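Local coordinates for Alpha/beta hydrolase fold protein (Sphaerobacter thermophilus, PDB 3R0V) that probably acts as a hydrolase of the alpha/beta-hydrolase fold and binds d-malate in a pocket, at residues A[25-30]-A[83-88]. Sequence-based numbering, arbitrary orientation. Where two conformers were deposited one is given.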
ATOM      1  N   PRO A  25     -15.128   2.213 -11.610  1.00 11.45           N
ATOM      2  CA  PRO A  25     -14.191   1.294 -10.968  1.00 11.71           C
ATOM      3  C   PRO A  25     -13.179   1.945 -10.034  1.00 12.51           C
ATOM      4  O   PRO A  25     -12.646   3.028 -10.309  1.00 12.86           O
ATOM      5  CB  PRO A  25     -13.478   0.642 -12.157  1.00 15.23           C
ATOM      6  CG  PRO A  25     -13.582   1.648 -13.261  1.00 15.74           C
ATOM      7  CD  PRO A  25     -14.919   2.288 -13.071  1.00 13.80           C
ATOM      8  N   VAL A  26     -12.941   1.248  -8.925  1.00 11.95           N
ATOM      9  CA  VAL A  26     -11.910   1.586  -7.949  0.60 12.51           C
ATOM     10  C   VAL A  26     -11.057   0.341  -7.698  1.00 12.15           C
ATOM     11  O   VAL A  26     -11.610  -0.724  -7.432  1.00 15.15           O
ATOM     12  CB  VAL A  26     -12.559   1.989  -6.602  0.60 13.07           C
ATOM     13  CG1 VAL A  26     -11.511   2.121  -5.506  0.60 13.93           C
ATOM     14  CG2 VAL A  26     -13.382   3.269  -6.750  0.60 10.92           C
ATOM     15  N   VAL A  27      -9.736   0.478  -7.754  1.00 11.17           N
ATOM     16  CA  VAL A  27      -8.819  -0.603  -7.423  1.00 10.35           C
ATOM     17  C   VAL A  27      -8.153  -0.277  -6.095  1.00 12.12           C
ATOM     18  O   VAL A  27      -7.644   0.830  -5.892  1.00 12.24           O
ATOM     19  CB  VAL A  27      -7.740  -0.770  -8.496  1.00  9.66           C
ATOM     20  CG1 VAL A  27      -6.709  -1.827  -8.059  1.00 11.34           C
ATOM     21  CG2 VAL A  27      -8.371  -1.169  -9.820  1.00 11.87           C
ATOM     22  N   LEU A  28      -8.191  -1.238  -5.178  1.00 10.77           N
ATOM     23  CA  LEU A  28      -7.544  -1.077  -3.875  1.00 10.41           C
ATOM     24  C   LEU A  28      -6.186  -1.761  -3.933  1.00 13.00           C
ATOM     25  O   LEU A  28      -6.092  -2.930  -4.348  1.00 13.58           O
ATOM     26  CB  LEU A  28      -8.391  -1.701  -2.765  1.00 12.51           C
ATOM     27  CG  LEU A  28      -9.855  -1.253  -2.680  1.00 14.65           C
ATOM     28  CD1 LEU A  28     -10.550  -1.829  -1.446  1.00 18.02           C
ATOM     29  CD2 LEU A  28      -9.978   0.242  -2.670  1.00 15.81           C
ATOM     30  N   VAL A  29      -5.133  -1.041  -3.550  1.00  9.88           N
ATOM     31  CA  VAL A  29      -3.781  -1.587  -3.573  1.00 11.92           C
ATOM     32  C   VAL A  29      -3.260  -1.696  -2.143  1.00 10.82           C
ATOM     33  O   VAL A  29      -3.104  -0.689  -1.449  1.00 12.84           O
ATOM     34  CB  VAL A  29      -2.812  -0.686  -4.382  1.00 12.20           C
ATOM     35  CG1 VAL A  29      -1.426  -1.322  -4.430  1.00 12.29           C
ATOM     36  CG2 VAL A  29      -3.337  -0.438  -5.799  1.00 11.49           C
ATOM     37  N   GLY A  30      -2.976  -2.916  -1.702  1.00 11.11           N
ATOM     38  CA  GLY A  30      -2.557  -3.127  -0.328  1.00 12.64           C
ATOM     39  C   GLY A  30      -1.075  -2.907  -0.103  1.00 10.26           C
ATOM     40  O   GLY A  30      -0.285  -2.893  -1.040  1.00 10.85           O
ATOM     41  N   ASP A  83      -6.867  -3.163 -16.070  1.00 11.67           N
ATOM     42  CA  ASP A  83      -7.527  -3.728 -17.253  1.00 11.55           C
ATOM     43  C   ASP A  83      -8.734  -4.578 -16.872  1.00 12.38           C
ATOM     44  O   ASP A  83      -9.795  -4.464 -17.498  1.00 13.43           O
ATOM     45  CB  ASP A  83      -6.546  -4.499 -18.134  1.00 13.63           C
ATOM     46  CG  ASP A  83      -5.798  -3.600 -19.093  1.00 16.22           C
ATOM     47  OD1 ASP A  83      -6.374  -2.569 -19.523  1.00 17.26           O
ATOM     48  OD2 ASP A  83      -4.633  -3.912 -19.411  1.00 20.07           O
ATOM     49  N   ALA A  84      -8.587  -5.419 -15.847  1.00 14.58           N
ATOM     50  CA  ALA A  84      -9.711  -6.203 -15.350  1.00 14.95           C
ATOM     51  C   ALA A  84     -10.859  -5.297 -14.901  1.00 16.06           C
ATOM     52  O   ALA A  84     -12.029  -5.664 -15.015  1.00 17.65           O
ATOM     53  CB  ALA A  84      -9.262  -7.113 -14.204  1.00 15.39           C
ATOM     54  N   ALA A  85     -10.516  -4.119 -14.387  1.00 13.52           N
ATOM     55  CA  ALA A  85     -11.508  -3.143 -13.948  1.00 13.12           C
ATOM     56  C   ALA A  85     -12.176  -2.400 -15.104  1.00 13.38           C
ATOM     57  O   ALA A  85     -13.126  -1.629 -14.886  1.00 16.64           O
ATOM     58  CB  ALA A  85     -10.865  -2.145 -13.001  1.00 13.80           C
ATOM     59  N   GLY A  86     -11.667  -2.585 -16.320  1.00 12.03           N
ATOM     60  CA  GLY A  86     -12.280  -1.977 -17.487  1.00 13.32           C
ATOM     61  C   GLY A  86     -11.316  -1.187 -18.345  1.00 13.69           C
ATOM     62  O   GLY A  86     -11.676  -0.804 -19.462  1.00 14.47           O
ATOM     63  N   GLY A  87     -10.114  -0.916 -17.836  1.00 13.55           N
ATOM     64  CA  GLY A  87      -9.095  -0.247 -18.626  1.00 12.65           C
ATOM     65  C   GLY A  87      -8.605   1.063 -18.045  1.00 12.26           C
ATOM     66  O   GLY A  87      -7.570   1.588 -18.473  1.00 11.70           O
ATOM     67  N   ALA A  88      -9.359   1.599 -17.093  1.00 10.15           N
ATOM     68  CA  ALA A  88      -8.952   2.762 -16.318  1.00 10.31           C
ATOM     69  C   ALA A  88      -9.680   2.683 -14.985  1.00 10.41           C
ATOM     70  O   ALA A  88     -10.763   2.092 -14.902  1.00 12.71           O
ATOM     71  CB  ALA A  88      -9.331   4.047 -17.040  1.00 12.31           C
TER
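The pyrrolidine ring of Pro-25 meets the 83-88 segment through CB and CG, and two carbonyl oxygens approach from opposite sides of its mean plane. Both come obliquely past the CB-CG edge; neither lies over the centre of a face. On one side Ala-85 O lies 3.6 Å from Pro-25 CB; on the other, Pro-25 CG lies 3.3 Å from Ala-88 O, with a C-O-CG angle of about 148°. Between these two oxygens the methyl of Ala-85 meets the edge of the ring close to its mean plane, its CB 3.9 Å from Pro-25 CB.

That methyl also touches the strand one alternation further on, where Val-27 CG2 stands 4.2 Å from Ala-85 CB. The valine torsion explains which branch is used: CG1 is anti to the backbone N (chi1 175°), leaving CG2 beside that N and turned to the alanine. Leu-78 and Ile-81 of helix 71-84 also cover Val-27.

Ala-85 is placed by the end of that helix. Gly-86 has a positive phi of 128°, and its N bonds back to Asp-83 O at 2.9 Å, part of a Schellman motif that turns the chain toward strand 89-94. The helix belongs to a beta-alpha-beta crossover from strand 51-52 to 89-94, passing over strand 25-29, which lies between them in the sheet.

Directional polar bonding is supplied by neighbours: Pro-25 and Val-27 pair through their backbones with Phe-90. The contact between the segments, 146 Å² in all, is probably mainly van der Waals, with perhaps a small electrostatic share where the carbonyl oxygens face the ring carbons.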